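Side-chain contacts in SusD family protein (PDB 7KV1), which probably binds beta-glucans at the cell surface of a human gut Bacteroides, as a SusD-family glycan-binding protein: residues D332-M337 / T368-D373; G66-L71 / G309-T314; M337-E342 / A356-I361. All coordinates share one frame; numbering follows the deposited sequence.

Of the three contacts, interactions 2 and 3 are buried and apolar, whereas interaction 1 is only partly buried and polar, joined by an arginine-to-carbonyl hydrogen bond and a bridging water. Interaction 2 reaches far along the chain and brings an early loop against the lead-in to helix 312-315. Interaction 1 lies next to it: W334 N probably bonds to T314 O, and the W334 ring packs on the Y68 ring. Interaction 3 is nested inside the loop that interaction 1 closes, shares M337 with it, and touches it through P338 against Q372 and Y371. Aromatic-aliphatic contact in interaction 2 gives way to sulfur contact in interaction 3.

Interaction 1: residues D332-M337 / T368-D373; sequences DGWGFM and TKRYQD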
loop_
_atom_site.group_PDB
_atom_site.type_symbol
_atom_site.label_atom_id
_atom_site.label_comp_id
_atom_site.label_asym_id
_atom_site.label_seq_id
_atom_site.Cartn_x
_atom_site.Cartn_y
_atom_site.Cartn_z
ATOM N N ASP A 332 -5.685 13.797 20.587
ATOM C CA ASP A 332 -6.366 14.216 19.342
ATOM C C ASP A 332 -6.788 12.974 18.550
ATOM O O ASP A 332 -5.957 12.039 18.382
ATOM C CB ASP A 332 -5.465 15.083 18.468
ATOM C CG ASP A 332 -5.683 16.571 18.677
ATOM O OD1 ASP A 332 -5.636 17.007 19.847
ATOM O OD2 ASP A 332 -5.902 17.277 17.670
ATOM N N GLY A 333 -8.011 12.994 18.059
ATOM C CA GLY A 333 -8.514 12.025 17.075
ATOM C C GLY A 333 -9.351 12.766 16.066
ATOM O O GLY A 333 -10.265 13.488 16.474
ATOM N N TRP A 334 -9.036 12.643 14.778
ATOM C CA TRP A 334 -9.667 13.489 13.737
ATOM C C TRP A 334 -10.834 12.781 13.042
ATOM O O TRP A 334 -11.518 13.443 12.266
ATOM C CB TRP A 334 -8.612 13.976 12.768
ATOM C CG TRP A 334 -7.623 14.875 13.444
ATOM C CD1 TRP A 334 -7.652 15.340 14.733
ATOM C CD2 TRP A 334 -6.455 15.445 12.836
ATOM N NE1 TRP A 334 -6.542 16.110 14.969
ATOM C CE2 TRP A 334 -5.808 16.212 13.826
ATOM C CE3 TRP A 334 -5.883 15.355 11.572
ATOM C CZ2 TRP A 334 -4.630 16.903 13.575
ATOM C CZ3 TRP A 334 -4.709 16.026 11.323
ATOM C CH2 TRP A 334 -4.107 16.806 12.309
ATOM N N GLY A 335 -11.088 11.522 13.372
ATOM C CA GLY A 335 -12.331 10.870 12.929
ATOM C C GLY A 335 -12.355 10.596 11.430
ATOM O O GLY A 335 -13.448 10.427 10.907
ATOM N N PHE A 336 -11.207 10.502 10.770
ATOM C CA PHE A 336 -11.141 9.967 9.386
ATOM C C PHE A 336 -11.180 8.435 9.395
ATOM O O PHE A 336 -10.870 7.825 10.428
ATOM C CB PHE A 336 -9.904 10.447 8.653
ATOM C CG PHE A 336 -9.943 11.920 8.394
ATOM C CD1 PHE A 336 -10.725 12.421 7.370
ATOM C CD2 PHE A 336 -9.202 12.790 9.178
ATOM C CE1 PHE A 336 -10.747 13.782 7.118
ATOM C CE2 PHE A 336 -9.263 14.159 8.945
ATOM C CZ PHE A 336 -10.036 14.645 7.923
ATOM N N MET A 337 -11.593 7.846 8.263
ATOM C CA MET A 337 -11.667 6.379 8.053
ATOM C C MET A 337 -12.514 5.702 9.123
ATOM O O MET A 337 -12.096 4.676 9.668
ATOM C CB MET A 337 -10.271 5.759 8.050
ATOM C CG MET A 337 -9.388 6.332 6.962
ATOM S SD MET A 337 -9.509 5.368 5.433
ATOM C CE MET A 337 -8.465 3.986 5.883
ATOM N N THR A 368 -17.139 12.854 20.610
ATOM C CA THR A 368 -17.740 13.792 19.640
ATOM C C THR A 368 -17.788 13.076 18.295
ATOM O O THR A 368 -16.711 12.915 17.693
ATOM C CB THR A 368 -16.961 15.101 19.593
ATOM O OG1 THR A 368 -16.939 15.538 20.957
ATOM C CG2 THR A 368 -17.593 16.087 18.640
ATOM N N LYS A 369 -18.976 12.614 17.907
ATOM C CA LYS A 369 -19.240 11.969 16.603
ATOM C C LYS A 369 -18.945 12.967 15.487
ATOM O O LYS A 369 -19.407 14.115 15.530
ATOM C CB LYS A 369 -20.672 11.465 16.491
ATOM C CG LYS A 369 -20.994 10.257 17.356
ATOM C CD LYS A 369 -22.399 9.782 17.106
ATOM C CE LYS A 369 -22.936 8.880 18.192
ATOM N NZ LYS A 369 -24.192 8.222 17.749
ATOM N N ARG A 370 -18.139 12.530 14.538
ATOM C CA ARG A 370 -17.797 13.303 13.334
ATOM C C ARG A 370 -18.578 12.698 12.161
ATOM O O ARG A 370 -19.482 11.856 12.378
ATOM C CB ARG A 370 -16.284 13.355 13.198
ATOM C CG ARG A 370 -15.636 14.430 14.061
ATOM C CD ARG A 370 -14.151 14.623 13.790
ATOM N NE ARG A 370 -13.749 15.938 14.280
ATOM C CZ ARG A 370 -12.714 16.665 13.859
ATOM N NH1 ARG A 370 -11.881 16.209 12.942
ATOM N NH2 ARG A 370 -12.523 17.881 14.360
ATOM N N TYR A 371 -18.380 13.251 10.981
ATOM C CA TYR A 371 -19.130 12.898 9.759
ATOM C C TYR A 371 -18.956 11.393 9.489
ATOM O O TYR A 371 -17.812 10.889 9.588
ATOM C CB TYR A 371 -18.671 13.806 8.623
ATOM C CG TYR A 371 -19.410 13.601 7.327
ATOM C CD1 TYR A 371 -20.796 13.550 7.290
ATOM C CD2 TYR A 371 -18.710 13.426 6.142
ATOM C CE1 TYR A 371 -21.465 13.320 6.099
ATOM C CE2 TYR A 371 -19.372 13.238 4.938
ATOM C CZ TYR A 371 -20.756 13.187 4.922
ATOM O OH TYR A 371 -21.397 12.983 3.744
ATOM N N GLN A 372 -20.076 10.704 9.238
ATOM C CA GLN A 372 -20.121 9.271 8.813
ATOM C C GLN A 372 -19.664 8.351 9.958
ATOM O O GLN A 372 -19.250 7.209 9.679
ATOM C CB GLN A 372 -19.295 9.051 7.532
ATOM C CG GLN A 372 -19.678 9.972 6.388
ATOM C CD GLN A 372 -18.720 9.849 5.231
ATOM O OE1 GLN A 372 -17.526 10.140 5.351
ATOM N NE2 GLN A 372 -19.260 9.440 4.092
ATOM N N ASP A 373 -19.749 8.808 11.213
ATOM C CA ASP A 373 -19.407 7.993 12.397
ATOM C C ASP A 373 -20.179 6.647 12.369
ATOM O O ASP A 373 -21.379 6.642 12.017
ATOM C CB ASP A 373 -19.747 8.717 13.700
ATOM C CG ASP A 373 -19.356 7.901 14.915
ATOM O OD1 ASP A 373 -18.136 7.768 15.192
ATOM O OD2 ASP A 373 -20.269 7.330 15.516
HETATM O O HOH W 1 -16.248 10.352 11.637
#
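The guanidinium of R370 meets W334 with an edge: W334 O lies near its plane, 16° out of it, and accepts from NH1 at 2.9 Å. The bond is moderately bent (N-H...O 153°), and the donor stands tilted 30° from the carbonyl plane. The indole of W334 is held by its own edge, because NE1 donates almost straight to D332 OD2 at 3.0 Å, in the ring plane. Within 368-373, Q372 CG covers one face of the Y371 ring, above its centre. An arginine suits position 370: its chain, extended from CG to NE, runs past G335, where CD comes within 4.3 Å of G335 CA. G335 has a positive phi, and any CB would collide with that CD, two reasons for glycine. Beside this bond, one water donates to both G335 O and Y371 O, tying the 332-337 loop to the type II turn R370-D373. A weak, long ion pair with D91 gives R370 a second partner. The 332-337 loop hydrogen-bonds through its backbone to helix 312-315, F336 sets its ring edge-to-face with W95 of helix 93-99, and the turn lies in the connection between strands 358-360 and 376-378.

Interaction 2: residues G66-L71 / G309-T314; sequences GQYNAL and GTVLPT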
loop_
_atom_site.group_PDB
_atom_site.type_symbol
_atom_site.label_atom_id
_atom_site.label_comp_id
_atom_site.label_asym_id
_atom_site.label_seq_id
_atom_site.Cartn_x
_atom_site.Cartn_y
_atom_site.Cartn_z
ATOM N N GLY A 66 2.849 19.618 3.402
ATOM C CA GLY A 66 1.777 20.625 3.276
ATOM C C GLY A 66 0.584 20.297 4.162
ATOM O O GLY A 66 0.043 21.215 4.803
ATOM N N GLN A 67 0.169 19.032 4.186
ATOM C CA GLN A 67 -0.966 18.550 5.004
ATOM C C GLN A 67 -0.762 17.060 5.297
ATOM O O GLN A 67 -0.022 16.405 4.548
ATOM C CB GLN A 67 -2.279 18.818 4.267
ATOM C CG GLN A 67 -3.491 18.855 5.187
ATOM C CD GLN A 67 -4.584 19.755 4.666
ATOM O OE1 GLN A 67 -4.651 20.081 3.479
ATOM N NE2 GLN A 67 -5.469 20.155 5.564
ATOM N N TYR A 68 -1.414 16.553 6.344
ATOM C CA TYR A 68 -1.297 15.152 6.822
ATOM C C TYR A 68 -1.956 14.188 5.815
ATOM O O TYR A 68 -3.040 14.449 5.286
ATOM C CB TYR A 68 -1.820 15.045 8.255
ATOM C CG TYR A 68 -0.882 15.670 9.263
ATOM C CD1 TYR A 68 0.417 15.202 9.398
ATOM C CD2 TYR A 68 -1.260 16.756 10.036
ATOM C CE1 TYR A 68 1.307 15.772 10.293
ATOM C CE2 TYR A 68 -0.383 17.336 10.943
ATOM C CZ TYR A 68 0.906 16.843 11.072
ATOM O OH TYR A 68 1.796 17.382 11.956
ATOM N N ASN A 69 -1.300 13.053 5.592
ATOM C CA ASN A 69 -1.733 12.033 4.604
ATOM C C ASN A 69 -1.182 10.666 5.031
ATOM O O ASN A 69 -0.343 10.633 5.954
ATOM C CB ASN A 69 -1.285 12.436 3.203
ATOM C CG ASN A 69 -1.920 11.564 2.142
ATOM O OD1 ASN A 69 -3.013 11.029 2.344
ATOM N ND2 ASN A 69 -1.241 11.402 1.020
ATOM N N ALA A 70 -1.651 9.577 4.409
ATOM C CA ALA A 70 -1.191 8.204 4.699
ATOM C C ALA A 70 -1.455 7.331 3.472
ATOM O O ALA A 70 -2.508 7.486 2.834
ATOM C CB ALA A 70 -1.885 7.678 5.927
ATOM N N LEU A 71 -0.531 6.436 3.165
ATOM C CA LEU A 71 -0.613 5.579 1.951
ATOM C C LEU A 71 -1.825 4.646 2.076
ATOM O O LEU A 71 -2.411 4.314 1.020
ATOM C CB LEU A 71 0.695 4.794 1.803
ATOM C CG LEU A 71 1.918 5.657 1.466
ATOM C CD1 LEU A 71 3.179 4.820 1.398
ATOM C CD2 LEU A 71 1.709 6.394 0.149
ATOM N N GLY A 309 7.760 10.004 14.080
ATOM C CA GLY A 309 6.730 8.949 14.015
ATOM C C GLY A 309 5.676 9.252 12.959
ATOM O O GLY A 309 5.929 10.088 12.095
ATOM N N THR A 310 4.516 8.608 13.030
ATOM C CA THR A 310 3.454 8.740 12.003
ATOM C C THR A 310 2.236 9.373 12.653
ATOM O O THR A 310 1.992 9.081 13.838
ATOM C CB THR A 310 3.054 7.393 11.377
ATOM O OG1 THR A 310 1.863 7.623 10.622
ATOM C CG2 THR A 310 2.796 6.302 12.396
ATOM N N VAL A 311 1.496 10.178 11.893
ATOM C CA VAL A 311 0.258 10.861 12.361
ATOM C C VAL A 311 -0.939 9.916 12.185
ATOM O O VAL A 311 -2.068 10.261 12.610
ATOM C CB VAL A 311 0.064 12.183 11.586
ATOM C CG1 VAL A 311 -0.251 11.964 10.116
ATOM C CG2 VAL A 311 -0.998 13.056 12.202
ATOM N N LEU A 312 -0.726 8.769 11.540
ATOM C CA LEU A 312 -1.864 7.968 11.042
ATOM C C LEU A 312 -2.828 7.686 12.193
ATOM O O LEU A 312 -4.039 7.832 12.036
ATOM C CB LEU A 312 -1.353 6.687 10.377
ATOM C CG LEU A 312 -2.428 5.628 10.174
ATOM C CD1 LEU A 312 -3.520 6.133 9.236
ATOM C CD2 LEU A 312 -1.804 4.361 9.621
ATOM N N PRO A 313 -2.373 7.235 13.377
ATOM C CA PRO A 313 -3.309 6.932 14.466
ATOM C C PRO A 313 -4.129 8.154 14.926
ATOM O O PRO A 313 -5.292 8.000 15.309
ATOM C CB PRO A 313 -2.398 6.342 15.572
ATOM C CG PRO A 313 -1.200 5.842 14.819
ATOM C CD PRO A 313 -0.997 6.841 13.694
ATOM N N THR A 314 -3.591 9.361 14.746
ATOM C CA THR A 314 -4.356 10.595 15.028
ATOM C C THR A 314 -5.458 10.735 13.984
ATOM O O THR A 314 -6.581 11.059 14.376
ATOM C CB THR A 314 -3.477 11.845 15.049
ATOM O OG1 THR A 314 -2.588 11.689 16.159
ATOM C CG2 THR A 314 -4.305 13.114 15.139
#
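Y68 and A70, in the segment that leads into helix 71-76, pack against V311 and L312 at the entry to helix 312-315, so two helix beginnings far apart in sequence are brought together. The main touch is a CH-pi contact: V311 CG2 sits over one face of the Y68 ring, offset toward the rim, 3.9 Å from the centroid and 16° off the normal. The other methyl, CG1, lies nearest Y68 CD1, at 3.4 Å. CG1 lies between the backbone N and the carbonyl carbon (chi1 68°) while CG2 is anti to the N, and this fork lets the valine lay two methyls on the tyrosine at once. An alanine here, in place of the tyrosine, would probably strip V311 CG2 of the ring face and CG1 of its closest ring carbon, and open a gap beside W334. On the helix-entry side, T310 OG1 accepts from L312 N at 3.0 Å, closing an ST turn that caps the first turn, and the same oxygen is hydrogen-bonded to D62. A70 stands at the N-cap of helix 71-76, and its small CB fits against L312 CD1 at 4.0 Å. Just ahead of it, N69 turns away from the contact: ND2 is hydrogen-bonded to D74, and OD1 takes a weak bond from A70 N. Farther along 309-314, T314 OG1 is tied to L397 O.

Interaction 3: residues M337-E342 / A356-I361; sequences MPMRLE and ATCWVI
M339 presses its sulfur against that of C358, SD to SG at 3.4 Å, and this is the tight part of the contact. Its side chain runs extended from the backbone, CG anti to N (chi1 -169°), then bends at the last torsion (chi3 -70°), which carries the methyl toward T357. There CE lies 3.5 Å from T357 O and 4.1 Å from T357 CG2, the two side chains crossing at about a right angle. A long, flexible methionine suits this place, since it can bridge CA atoms as far apart as the 7.5 Å between M339 and C358. Of the T357 side chain, M339 meets only the methyl; OG1 is hydrogen-bonded to R353 O inside helix 353-357. I376 and L378 of strand 376-378 also touch M339, and that strand pairs with 358-360. Toward solvent, by contrast, the two segments part: L341 and V360 are exposed and do not meet across them, though V360 and C358 rest on Y344 of helix 341-345. The close sulfurs make no covalent link, as methionine sulfur is a thioether. With apolar side-chain touches, a methyl against a carbonyl and no hydrogen bond between the two segments, the contact probably depends on exclusion of water and close fit.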
loop_
_atom_site.group_PDB
_atom_site.type_symbol
_atom_site.label_atom_id
_atom_site.label_comp_id
_atom_site.label_asym_id
_atom_site.label_seq_id
_atom_site.Cartn_x
_atom_site.Cartn_y
_atom_site.Cartn_z
ATOM N N MET A 337 -11.593 7.846 8.263
ATOM C CA MET A 337 -11.667 6.379 8.053
ATOM C C MET A 337 -12.514 5.702 9.123
ATOM O O MET A 337 -12.096 4.676 9.668
ATOM C CB MET A 337 -10.271 5.759 8.050
ATOM C CG MET A 337 -9.388 6.332 6.962
ATOM S SD MET A 337 -9.509 5.368 5.433
ATOM C CE MET A 337 -8.465 3.986 5.883
ATOM N N PRO A 338 -13.753 6.177 9.415
ATOM C CA PRO A 338 -14.718 5.330 10.089
ATOM C C PRO A 338 -14.811 4.033 9.279
ATOM O O PRO A 338 -14.941 4.090 8.025
ATOM C CB PRO A 338 -16.063 6.049 10.033
ATOM C CG PRO A 338 -15.772 7.427 9.536
ATOM C CD PRO A 338 -14.324 7.484 9.079
ATOM N N MET A 339 -14.744 2.912 9.981
ATOM C CA MET A 339 -14.943 1.593 9.353
ATOM C C MET A 339 -16.438 1.354 9.087
ATOM O O MET A 339 -17.275 1.482 10.036
ATOM C CB MET A 339 -14.393 0.447 10.199
ATOM C CG MET A 339 -14.387 -0.843 9.387
ATOM S SD MET A 339 -13.600 -2.143 10.259
ATOM C CE MET A 339 -11.927 -1.523 10.156
ATOM N N ARG A 340 -16.771 0.900 7.879
ATOM C CA ARG A 340 -18.188 0.601 7.524
ATOM C C ARG A 340 -18.668 -0.593 8.338
ATOM O O ARG A 340 -17.862 -1.521 8.586
ATOM C CB ARG A 340 -18.396 0.346 6.032
ATOM C CG ARG A 340 -18.039 1.567 5.212
ATOM C CD ARG A 340 -17.776 1.330 3.731
ATOM N NE ARG A 340 -18.967 1.033 2.983
ATOM C CZ ARG A 340 -19.181 1.418 1.717
ATOM N NH1 ARG A 340 -18.324 2.200 1.071
ATOM N NH2 ARG A 340 -20.315 1.088 1.143
ATOM N N LEU A 341 -19.945 -0.569 8.710
ATOM C CA LEU A 341 -20.592 -1.695 9.432
ATOM C C LEU A 341 -20.504 -2.962 8.577
ATOM O O LEU A 341 -20.301 -4.059 9.114
ATOM C CB LEU A 341 -22.056 -1.334 9.738
ATOM C CG LEU A 341 -22.863 -2.401 10.496
ATOM C CD1 LEU A 341 -22.165 -2.833 11.787
ATOM C CD2 LEU A 341 -24.273 -1.891 10.801
ATOM N N GLU A 342 -20.684 -2.821 7.280
ATOM C CA GLU A 342 -20.603 -3.929 6.302
ATOM C C GLU A 342 -19.215 -4.577 6.409
ATOM O O GLU A 342 -19.099 -5.797 6.314
ATOM C CB GLU A 342 -20.961 -3.348 4.924
ATOM C CG GLU A 342 -22.330 -2.625 4.861
ATOM C CD GLU A 342 -22.611 -1.262 5.541
ATOM O OE1 GLU A 342 -21.751 -0.356 5.556
ATOM O OE2 GLU A 342 -23.758 -1.074 6.029
ATOM N N ALA A 356 -8.988 -8.109 15.541
ATOM C CA ALA A 356 -7.693 -7.425 15.264
ATOM C C ALA A 356 -7.878 -6.317 14.220
ATOM O O ALA A 356 -6.944 -5.499 14.052
ATOM C CB ALA A 356 -6.650 -8.384 14.760
ATOM N N THR A 357 -8.999 -6.309 13.522
ATOM C CA THR A 357 -9.235 -5.371 12.380
ATOM C C THR A 357 -10.119 -4.219 12.857
ATOM O O THR A 357 -9.878 -3.062 12.473
ATOM C CB THR A 357 -9.818 -6.136 11.183
ATOM O OG1 THR A 357 -8.835 -7.068 10.729
ATOM C CG2 THR A 357 -10.209 -5.211 10.060
ATOM N N CYS A 358 -11.136 -4.549 13.641
ATOM C CA CYS A 358 -12.282 -3.676 13.945
ATOM C C CYS A 358 -12.207 -3.275 15.411
ATOM O O CYS A 358 -12.365 -4.151 16.275
ATOM C CB CYS A 358 -13.601 -4.376 13.641
ATOM S SG CYS A 358 -13.704 -5.062 11.968
ATOM N N TRP A 359 -11.954 -2.001 15.683
ATOM C CA TRP A 359 -12.066 -1.423 17.045
ATOM C C TRP A 359 -13.492 -0.925 17.227
ATOM O O TRP A 359 -13.850 0.074 16.584
ATOM C CB TRP A 359 -11.035 -0.323 17.223
ATOM C CG TRP A 359 -11.158 0.441 18.499
ATOM C CD1 TRP A 359 -11.760 0.049 19.665
ATOM C CD2 TRP A 359 -10.604 1.745 18.734
ATOM N NE1 TRP A 359 -11.607 1.020 20.617
ATOM C CE2 TRP A 359 -10.893 2.068 20.074
ATOM C CE3 TRP A 359 -9.893 2.653 17.944
ATOM C CZ2 TRP A 359 -10.540 3.302 20.609
ATOM C CZ3 TRP A 359 -9.504 3.856 18.487
ATOM C CH2 TRP A 359 -9.816 4.164 19.811
ATOM N N VAL A 360 -14.309 -1.669 17.969
ATOM C CA VAL A 360 -15.752 -1.368 18.137
ATOM C C VAL A 360 -15.874 -0.602 19.451
ATOM O O VAL A 360 -15.447 -1.139 20.493
ATOM C CB VAL A 360 -16.629 -2.629 18.164
ATOM C CG1 VAL A 360 -18.083 -2.280 18.469
ATOM C CG2 VAL A 360 -16.540 -3.421 16.868
ATOM N N ILE A 361 -16.433 0.595 19.404
ATOM C CA ILE A 361 -16.697 1.403 20.629
ATOM C C ILE A 361 -18.172 1.217 21.007
ATOM O O ILE A 361 -19.020 1.409 20.154
ATOM C CB ILE A 361 -16.263 2.850 20.366
ATOM C CG1 ILE A 361 -14.764 2.855 20.025
ATOM C CG2 ILE A 361 -16.621 3.733 21.558
ATOM C CD1 ILE A 361 -14.150 4.192 19.807
#